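Local coordinates for acetoin utilization protein (Exiguobacterium sibiricum, PDB 2Q04) that probably transfers an acetyl group from acetyl-CoA to a substrate not yet identified, as a GNAT-family protein named for acetoin utilization, at residues G90-I95 / P193-H198; Y94-G99 / E127-L132. All coordinates share one frame; numbering follows the deposited sequence.

Interaction 1 (G90-I95 / P193-H198); sequences GNNPYI and PEVVAH. With CA (calcium ion), chain H.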
ATOM      1  N   GLY A  90       2.712  14.933  14.131  1.00 55.33           N
ATOM      2  CA  GLY A  90       2.695  16.260  13.539  1.00 55.71           C
ATOM      3  C   GLY A  90       1.460  16.513  12.702  1.00 56.43           C
ATOM      4  O   GLY A  90       0.664  15.609  12.458  1.00 56.93           O
ATOM      5  N   ASN A  91       1.304  17.753  12.260  1.00 56.75           N
ATOM      6  CA  ASN A  91       0.160  18.146  11.465  1.00 56.98           C
ATOM      7  C   ASN A  91       0.543  18.282  10.008  1.00 57.42           C
ATOM      8  O   ASN A  91       0.637  19.392   9.483  1.00 58.23           O
ATOM      9  CB  ASN A  91      -0.401  19.468  11.978  1.00 56.64           C
ATOM     10  CG  ASN A  91      -1.603  19.917  11.218  1.00 56.93           C
ATOM     11  OD1 ASN A  91      -2.127  19.191  10.374  1.00 60.03           O
ATOM     12  ND2 ASN A  91      -2.057  21.125  11.500  1.00 60.54           N
ATOM     13  N   ASN A  92       0.749  17.151   9.345  1.00 57.46           N
ATOM     14  CA  ASN A  92       1.137  17.150   7.945  1.00 57.32           C
ATOM     15  C   ASN A  92       0.163  16.320   7.089  1.00 57.32           C
ATOM     16  O   ASN A  92       0.289  15.092   7.013  1.00 58.34           O
ATOM     17  CB  ASN A  92       2.557  16.614   7.795  1.00 57.63           C
ATOM     18  CG  ASN A  92       3.148  16.909   6.439  1.00 57.19           C
ATOM     19  OD1 ASN A  92       2.432  17.017   5.450  1.00 57.09           O
ATOM     20  ND2 ASN A  92       4.460  17.024   6.383  1.00 57.70           N
ATOM     21  N   PRO A  93      -0.791  17.003   6.408  1.00 56.08           N
ATOM     22  CA  PRO A  93      -1.786  16.334   5.568  1.00 55.38           C
ATOM     23  C   PRO A  93      -1.251  15.880   4.181  1.00 55.41           C
ATOM     24  O   PRO A  93      -2.017  15.323   3.377  1.00 55.31           O
ATOM     25  CB  PRO A  93      -2.867  17.400   5.399  1.00 55.83           C
ATOM     26  CG  PRO A  93      -2.146  18.692   5.515  1.00 55.66           C
ATOM     27  CD  PRO A  93      -0.977  18.469   6.427  1.00 55.60           C
ATOM     28  N   TYR A  94       0.040  16.124   3.908  1.00 55.22           N
ATOM     29  CA  TYR A  94       0.656  15.707   2.637  1.00 55.29           C
ATOM     30  C   TYR A  94       1.343  14.348   2.763  1.00 55.89           C
ATOM     31  O   TYR A  94       1.937  13.859   1.811  1.00 55.62           O
ATOM     32  CB  TYR A  94       1.665  16.751   2.161  1.00 55.43           C
ATOM     33  CG  TYR A  94       1.050  18.104   1.861  1.00 56.60           C
ATOM     34  CD1 TYR A  94       0.385  18.333   0.662  1.00 57.38           C
ATOM     35  CD2 TYR A  94       1.136  19.146   2.772  1.00 55.06           C
ATOM     36  CE1 TYR A  94      -0.183  19.545   0.387  1.00 56.88           C
ATOM     37  CE2 TYR A  94       0.580  20.359   2.506  1.00 55.93           C
ATOM     38  CZ  TYR A  94      -0.086  20.561   1.305  1.00 56.68           C
ATOM     39  OH  TYR A  94      -0.652  21.787   1.028  1.00 57.53           O
ATOM     40  N   ILE A  95       1.273  13.751   3.947  1.00 56.03           N
ATOM     41  CA  ILE A  95       1.838  12.433   4.159  1.00 56.23           C
ATOM     42  C   ILE A  95       0.727  11.376   4.174  1.00 56.06           C
ATOM     43  O   ILE A  95      -0.190  11.422   5.005  1.00 55.60           O
ATOM     44  CB  ILE A  95       2.682  12.376   5.456  1.00 56.07           C
ATOM     45  CG1 ILE A  95       3.956  13.211   5.273  1.00 56.40           C
ATOM     46  CG2 ILE A  95       3.052  10.920   5.799  1.00 57.59           C
ATOM     47  CD1 ILE A  95       4.866  13.233   6.473  1.00 57.23           C
ATOM     48  N   PRO A 193       9.510  20.682   0.033  1.00 57.03           N
ATOM     49  CA  PRO A 193      10.652  20.275   0.873  1.00 57.11           C
ATOM     50  C   PRO A 193      10.304  20.135   2.368  1.00 57.00           C
ATOM     51  O   PRO A 193      10.917  19.332   3.073  1.00 56.65           O
ATOM     52  CB  PRO A 193      11.663  21.419   0.669  1.00 56.64           C
ATOM     53  CG  PRO A 193      11.274  22.056  -0.606  1.00 56.63           C
ATOM     54  CD  PRO A 193       9.799  21.918  -0.721  1.00 56.85           C
ATOM     55  N   GLU A 194       9.341  20.929   2.834  1.00 57.19           N
ATOM     56  CA  GLU A 194       8.921  20.903   4.238  1.00 57.23           C
ATOM     57  C   GLU A 194       8.303  19.559   4.596  1.00 57.20           C
ATOM     58  O   GLU A 194       8.494  19.057   5.694  1.00 57.46           O
ATOM     59  CB  GLU A 194       7.914  22.030   4.521  1.00 57.41           C
ATOM     60  CG  GLU A 194       8.509  23.443   4.467  1.00 59.19           C
ATOM     61  CD  GLU A 194       8.839  23.904   3.049  1.00 61.38           C
ATOM     62  OE1 GLU A 194       8.199  23.415   2.095  1.00 62.59           O
ATOM     63  OE2 GLU A 194       9.731  24.768   2.895  1.00 63.06           O
ATOM     64  N   VAL A 195       7.554  18.993   3.658  1.00 56.77           N
ATOM     65  CA  VAL A 195       6.928  17.700   3.848  1.00 57.01           C
ATOM     66  C   VAL A 195       7.995  16.592   3.909  1.00 57.22           C
ATOM     67  O   VAL A 195       7.897  15.665   4.713  1.00 57.06           O
ATOM     68  CB  VAL A 195       5.943  17.393   2.700  1.00 56.58           C
ATOM     69  CG1 VAL A 195       5.384  15.974   2.828  1.00 56.36           C
ATOM     70  CG2 VAL A 195       4.815  18.422   2.678  1.00 57.48           C
ATOM     71  N   VAL A 196       9.000  16.704   3.048  1.00 57.23           N
ATOM     72  CA  VAL A 196      10.077  15.737   3.007  1.00 57.25           C
ATOM     73  C   VAL A 196      10.912  15.813   4.274  1.00 57.01           C
ATOM     74  O   VAL A 196      11.353  14.792   4.801  1.00 56.56           O
ATOM     75  CB  VAL A 196      10.988  15.963   1.791  1.00 57.19           C
ATOM     76  CG1 VAL A 196      12.250  15.095   1.892  1.00 57.11           C
ATOM     77  CG2 VAL A 196      10.232  15.663   0.504  1.00 57.05           C
ATOM     78  N   ALA A 197      11.137  17.031   4.755  1.00 56.96           N
ATOM     79  CA  ALA A 197      11.907  17.236   5.976  1.00 56.91           C
ATOM     80  C   ALA A 197      11.193  16.618   7.162  1.00 56.61           C
ATOM     81  O   ALA A 197      11.826  16.072   8.055  1.00 56.15           O
ATOM     82  CB  ALA A 197      12.138  18.718   6.214  1.00 57.11           C
ATOM     83  N   HIS A 198       9.865  16.731   7.176  1.00 56.58           N
ATOM     84  CA  HIS A 198       9.064  16.150   8.231  1.00 56.86           C
ATOM     85  C   HIS A 198       9.180  14.643   8.195  1.00 57.04           C
ATOM     86  O   HIS A 198       9.323  14.002   9.224  1.00 57.13           O
ATOM     87  CB  HIS A 198       7.616  16.562   8.078  1.00 56.62           C
ATOM     88  CG  HIS A 198       6.729  16.062   9.172  1.00 57.91           C
ATOM     89  ND1 HIS A 198       7.020  16.242  10.502  1.00 61.25           N
ATOM     90  CD2 HIS A 198       5.515  15.467   9.132  1.00 60.61           C
ATOM     91  CE1 HIS A 198       6.043  15.737  11.238  1.00 60.85           C
ATOM     92  NE2 HIS A 198       5.117  15.266  10.430  1.00 59.02           N
TER
HETATM   93 CA    CA H 212      -0.323  13.802  11.160  1.00 68.69          CA

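Interaction 2 (Y94-G99 / E127-L132); sequences YILELG and EHYLIL. With CA (calcium ion), chain G.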
ATOM      1  N   TYR A  94       0.040  16.124   3.908  1.00 55.22           N
ATOM      2  CA  TYR A  94       0.656  15.707   2.637  1.00 55.29           C
ATOM      3  C   TYR A  94       1.343  14.348   2.763  1.00 55.89           C
ATOM      4  O   TYR A  94       1.937  13.859   1.811  1.00 55.62           O
ATOM      5  CB  TYR A  94       1.665  16.751   2.161  1.00 55.43           C
ATOM      6  CG  TYR A  94       1.050  18.104   1.861  1.00 56.60           C
ATOM      7  CD1 TYR A  94       0.385  18.333   0.662  1.00 57.38           C
ATOM      8  CD2 TYR A  94       1.136  19.146   2.772  1.00 55.06           C
ATOM      9  CE1 TYR A  94      -0.183  19.545   0.387  1.00 56.88           C
ATOM     10  CE2 TYR A  94       0.580  20.359   2.506  1.00 55.93           C
ATOM     11  CZ  TYR A  94      -0.086  20.561   1.305  1.00 56.68           C
ATOM     12  OH  TYR A  94      -0.652  21.787   1.028  1.00 57.53           O
ATOM     13  N   ILE A  95       1.273  13.751   3.947  1.00 56.03           N
ATOM     14  CA  ILE A  95       1.838  12.433   4.159  1.00 56.23           C
ATOM     15  C   ILE A  95       0.727  11.376   4.174  1.00 56.06           C
ATOM     16  O   ILE A  95      -0.190  11.422   5.005  1.00 55.60           O
ATOM     17  CB  ILE A  95       2.682  12.376   5.456  1.00 56.07           C
ATOM     18  CG1 ILE A  95       3.956  13.211   5.273  1.00 56.40           C
ATOM     19  CG2 ILE A  95       3.052  10.920   5.799  1.00 57.59           C
ATOM     20  CD1 ILE A  95       4.866  13.233   6.473  1.00 57.23           C
ATOM     21  N   LEU A  96       0.801  10.455   3.213  1.00 56.19           N
ATOM     22  CA  LEU A  96      -0.204   9.428   3.027  1.00 56.23           C
ATOM     23  C   LEU A  96       0.454   8.068   3.164  1.00 55.99           C
ATOM     24  O   LEU A  96       1.610   7.904   2.812  1.00 56.22           O
ATOM     25  CB  LEU A  96      -0.814   9.566   1.629  1.00 56.65           C
ATOM     26  CG  LEU A  96      -2.105   8.806   1.341  1.00 57.05           C
ATOM     27  CD1 LEU A  96      -3.255   9.353   2.170  1.00 59.06           C
ATOM     28  CD2 LEU A  96      -2.432   8.897  -0.133  1.00 57.36           C
ATOM     29  N   GLU A  97      -0.274   7.094   3.684  1.00 56.34           N
ATOM     30  CA  GLU A  97       0.277   5.754   3.817  1.00 57.01           C
ATOM     31  C   GLU A  97      -0.366   4.766   2.849  1.00 56.32           C
ATOM     32  O   GLU A  97      -1.578   4.712   2.720  1.00 54.49           O
ATOM     33  CB  GLU A  97       0.145   5.231   5.257  1.00 56.39           C
ATOM     34  CG  GLU A  97       0.878   3.873   5.477  1.00 57.42           C
ATOM     35  CD  GLU A  97       0.575   3.234   6.818  1.00 58.25           C
ATOM     36  OE1 GLU A  97      -0.179   3.829   7.604  1.00 60.05           O
ATOM     37  OE2 GLU A  97       1.072   2.115   7.067  1.00 61.15           O
ATOM     38  N   LEU A  98       0.476   4.059   2.114  1.00 56.87           N
ATOM     39  CA  LEU A  98       0.062   2.897   1.396  1.00 57.42           C
ATOM     40  C   LEU A  98      -0.059   1.824   2.444  1.00 57.37           C
ATOM     41  O   LEU A  98       0.945   1.293   2.916  1.00 57.57           O
ATOM     42  CB  LEU A  98       1.123   2.520   0.339  1.00 58.42           C
ATOM     43  CG  LEU A  98       0.804   1.408  -0.684  1.00 58.33           C
ATOM     44  CD1 LEU A  98       1.923   1.324  -1.713  1.00 57.76           C
ATOM     45  CD2 LEU A  98       0.598   0.039  -0.014  1.00 59.54           C
ATOM     46  N   GLY A  99      -1.270   1.623   2.931  1.00 58.20           N
ATOM     47  CA  GLY A  99      -1.500   0.728   4.058  1.00 58.52           C
ATOM     48  C   GLY A  99      -1.010  -0.665   3.783  1.00 59.00           C
ATOM     49  O   GLY A  99      -0.082  -1.141   4.426  1.00 57.63           O
ATOM     50  N   GLU A 127       0.672  12.905  -6.885  1.00 54.41           N
ATOM     51  CA  GLU A 127       1.934  13.640  -6.972  1.00 55.28           C
ATOM     52  C   GLU A 127       2.046  14.706  -5.898  1.00 55.00           C
ATOM     53  O   GLU A 127       3.122  15.258  -5.681  1.00 55.35           O
ATOM     54  CB  GLU A 127       2.091  14.278  -8.355  1.00 55.29           C
ATOM     55  CG  GLU A 127       2.224  13.264  -9.503  1.00 58.53           C
ATOM     56  CD  GLU A 127       3.540  12.436  -9.445  1.00 61.81           C
ATOM     57  OE1 GLU A 127       4.369  12.667  -8.529  1.00 61.30           O
ATOM     58  OE2 GLU A 127       3.736  11.571 -10.328  1.00 62.49           O
ATOM     59  N   HIS A 128       0.935  14.990  -5.217  1.00 54.43           N
ATOM     60  CA  HIS A 128       0.919  15.996  -4.160  1.00 54.59           C
ATOM     61  C   HIS A 128       1.206  15.389  -2.783  1.00 54.26           C
ATOM     62  O   HIS A 128       1.314  16.111  -1.788  1.00 52.82           O
ATOM     63  CB  HIS A 128      -0.421  16.715  -4.142  1.00 54.09           C
ATOM     64  CG  HIS A 128      -0.696  17.502  -5.383  1.00 55.36           C
ATOM     65  ND1 HIS A 128      -0.392  18.842  -5.498  1.00 55.22           N
ATOM     66  CD2 HIS A 128      -1.224  17.132  -6.575  1.00 54.56           C
ATOM     67  CE1 HIS A 128      -0.735  19.266  -6.701  1.00 55.10           C
ATOM     68  NE2 HIS A 128      -1.240  18.249  -7.373  1.00 55.35           N
ATOM     69  N   TYR A 129       1.346  14.066  -2.733  1.00 55.20           N
ATOM     70  CA  TYR A 129       1.581  13.368  -1.470  1.00 55.17           C
ATOM     71  C   TYR A 129       2.946  12.746  -1.409  1.00 55.22           C
ATOM     72  O   TYR A 129       3.526  12.378  -2.430  1.00 54.80           O
ATOM     73  CB  TYR A 129       0.536  12.271  -1.260  1.00 55.27           C
ATOM     74  CG  TYR A 129      -0.855  12.784  -1.041  1.00 55.80           C
ATOM     75  CD1 TYR A 129      -1.294  13.139   0.230  1.00 57.36           C
ATOM     76  CD2 TYR A 129      -1.741  12.897  -2.093  1.00 56.26           C
ATOM     77  CE1 TYR A 129      -2.580  13.601   0.437  1.00 56.88           C
ATOM     78  CE2 TYR A 129      -3.025  13.363  -1.902  1.00 57.50           C
ATOM     79  CZ  TYR A 129      -3.443  13.718  -0.639  1.00 57.01           C
ATOM     80  OH  TYR A 129      -4.732  14.188  -0.453  1.00 56.20           O
ATOM     81  N   LEU A 130       3.489  12.690  -0.200  1.00 56.51           N
ATOM     82  CA  LEU A 130       4.599  11.835   0.101  1.00 57.12           C
ATOM     83  C   LEU A 130       3.982  10.519   0.623  1.00 57.95           C
ATOM     84  O   LEU A 130       3.356  10.494   1.703  1.00 58.04           O
ATOM     85  CB  LEU A 130       5.518  12.485   1.166  1.00 57.22           C
ATOM     86  CG  LEU A 130       6.854  11.770   1.445  1.00 56.36           C
ATOM     87  CD1 LEU A 130       7.875  12.717   2.121  1.00 55.67           C
ATOM     88  CD2 LEU A 130       6.636  10.515   2.290  1.00 57.04           C
ATOM     89  N   ILE A 131       4.067   9.464  -0.189  1.00 57.67           N
ATOM     90  CA  ILE A 131       3.421   8.192   0.138  1.00 57.61           C
ATOM     91  C   ILE A 131       4.432   7.207   0.724  1.00 57.28           C
ATOM     92  O   ILE A 131       5.298   6.699   0.019  1.00 57.49           O
ATOM     93  CB  ILE A 131       2.739   7.562  -1.126  1.00 57.69           C
ATOM     94  CG1 ILE A 131       1.795   8.579  -1.780  1.00 56.95           C
ATOM     95  CG2 ILE A 131       1.963   6.270  -0.750  1.00 55.46           C
ATOM     96  CD1 ILE A 131       1.330   8.180  -3.176  1.00 58.15           C
ATOM     97  N   LEU A 132       4.328   6.961   2.016  1.00 57.04           N
ATOM     98  CA  LEU A 132       5.214   6.039   2.676  1.00 56.80           C
ATOM     99  C   LEU A 132       4.508   4.723   2.903  1.00 56.44           C
ATOM    100  O   LEU A 132       3.293   4.648   2.826  1.00 57.14           O
ATOM    101  CB  LEU A 132       5.728   6.634   4.015  1.00 56.84           C
ATOM    102  CG  LEU A 132       4.712   6.987   5.144  1.00 57.18           C
ATOM    103  CD1 LEU A 132       4.208   5.741   5.880  1.00 56.38           C
ATOM    104  CD2 LEU A 132       5.356   7.942   6.135  1.00 56.89           C
TER
HETATM  105 CA    CA G 211       2.013  -1.916   5.452  1.00 48.61          CA
HETATM  106  O   HOH W   1       2.312   0.713   5.296  1.00 40.53           O
HETATM  107  O   HOH W   2       2.742  -1.825   3.130  1.00 30.05           O
HETATM  108  O   HOH W   3       1.204  -2.434   8.000  1.00 39.98           O

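Interaction 1 (G90-I95 / P193-H198)
Asn92 and Val195 bring a turn of the loop ahead of strand 95-103 against the first turns of helix 193-203, at the outer part of a GNAT-family fold. The loop makes a type I beta turn from Asn92 to Ile95, and Asn92 adds an Asx turn to it. In Asn92 CB points toward the helix, and CG stands anti to the backbone N (chi1 -165°). CB lies 3.4 Å from His198 CD2. OD1 turns back to its own segment and accepts from Tyr94 N at 3.0 Å, a bond that holds the amide in its rotation. ND2, at the other corner, lies 3.6 Å from Val195 CA and 3.3 Å from His198 CD2, the carbon that CB also meets. The amide and the imidazole pass each other in opposite directions, their planes 24° apart, without bonding; His198 NE2 is instead hydrogen-bonded to the carbonyl oxygen of Glu89, just before the loop segment.

Toward Tyr94 and Ile95 the contact is apolar. Val195 spreads its two methyls over the turn, CG2 at 3.6 Å from Tyr94 CB and CG1 at 4.0 Å from Ile95 CG1. The near side of the Tyr94 ring still touches CG2 of Val195, and its hydroxyl end leads away. Ile95 crosses His198 at about a right angle, with Ile95 CD1 3.5 Å from His198 CD2. Gly90 passes the far end of the same imidazole with its CA, while its carbonyl oxygen, together with that of Ser88, binds a calcium ion; the distance from Gly90 O to the metal is 2.4 Å.

Interaction 2 (Y94-G99 / E127-L132)
Tyr94 O accepts from Leu130 N at 2.8 Å, the shortest of four backbone bonds that run from Tyr94, just ahead of strand 95-103, along its parallel pairing with strand 130-135. Helix 112-121 connects the two, giving a beta-alpha-beta unit of the GNAT-family sheet. The same oxygen also receives a CA-H...O contact from Tyr129. Leu96 is bound through both its amide and its carbonyl: its N donates to Leu130 O, its O accepts from Leu132 N, and the last bond runs from Leu98 N to Leu132 O.

Side chains alternate between the sheet's two faces. On the face of Ile95, Leu130 and Leu132, Leu132 CG stands between the backbone N and the carbonyl carbon (chi1 61°). From there its methyls diverge, CD2 to Ile95 CG2 at 3.8 Å and CD1 to Glu97 CG, also at 3.8 Å. Leu96 and Ile131 occupy the other face, near Phe78 of strand 71-79. Leu96 CB meets Tyr129 CD1 at 3.9 Å, and its CD2 sits over one face of that ring, offset toward the rim. Tyr129 OH is hydrogen-bonded to Gly1 N at the chain's start. An alanine in place of Tyr129 would probably leave Leu96 CD2 without the ring face it packs on and Gly1 N without its phenolic partner.

Where the strands run on, Gly99 O and Thr134 O bind a calcium ion whose other ligands include three waters. One of these waters also donates to Leu98 O and to the carboxylate of Glu97, so a second-shell side chain steadies a first-shell ligand. That water lies 2.6 Å from Glu97 OE2.

From the N terminus, the chain runs through strand 71-79 and a loop into residues 90-99, where both interactions begin, sharing Tyr94 and Ile95. Interaction 2 closes the shorter loop: the chain passes through helix 112-121 and returns as strand 130-135 beside strand 95-103. Interaction 1 closes much later, at helix 193-203, after strand 182-187 has joined the sheet, and its span takes in the whole connection that interaction 2 closes. Interaction 1 thus ties helix 193-203 to the loop ahead of strand 95-103; interaction 2 ties neighbouring strands within the sheet. They meet directly, with Val195 CG1 3.9 Å from Leu130 CB, and each includes a calcium-binding glycine.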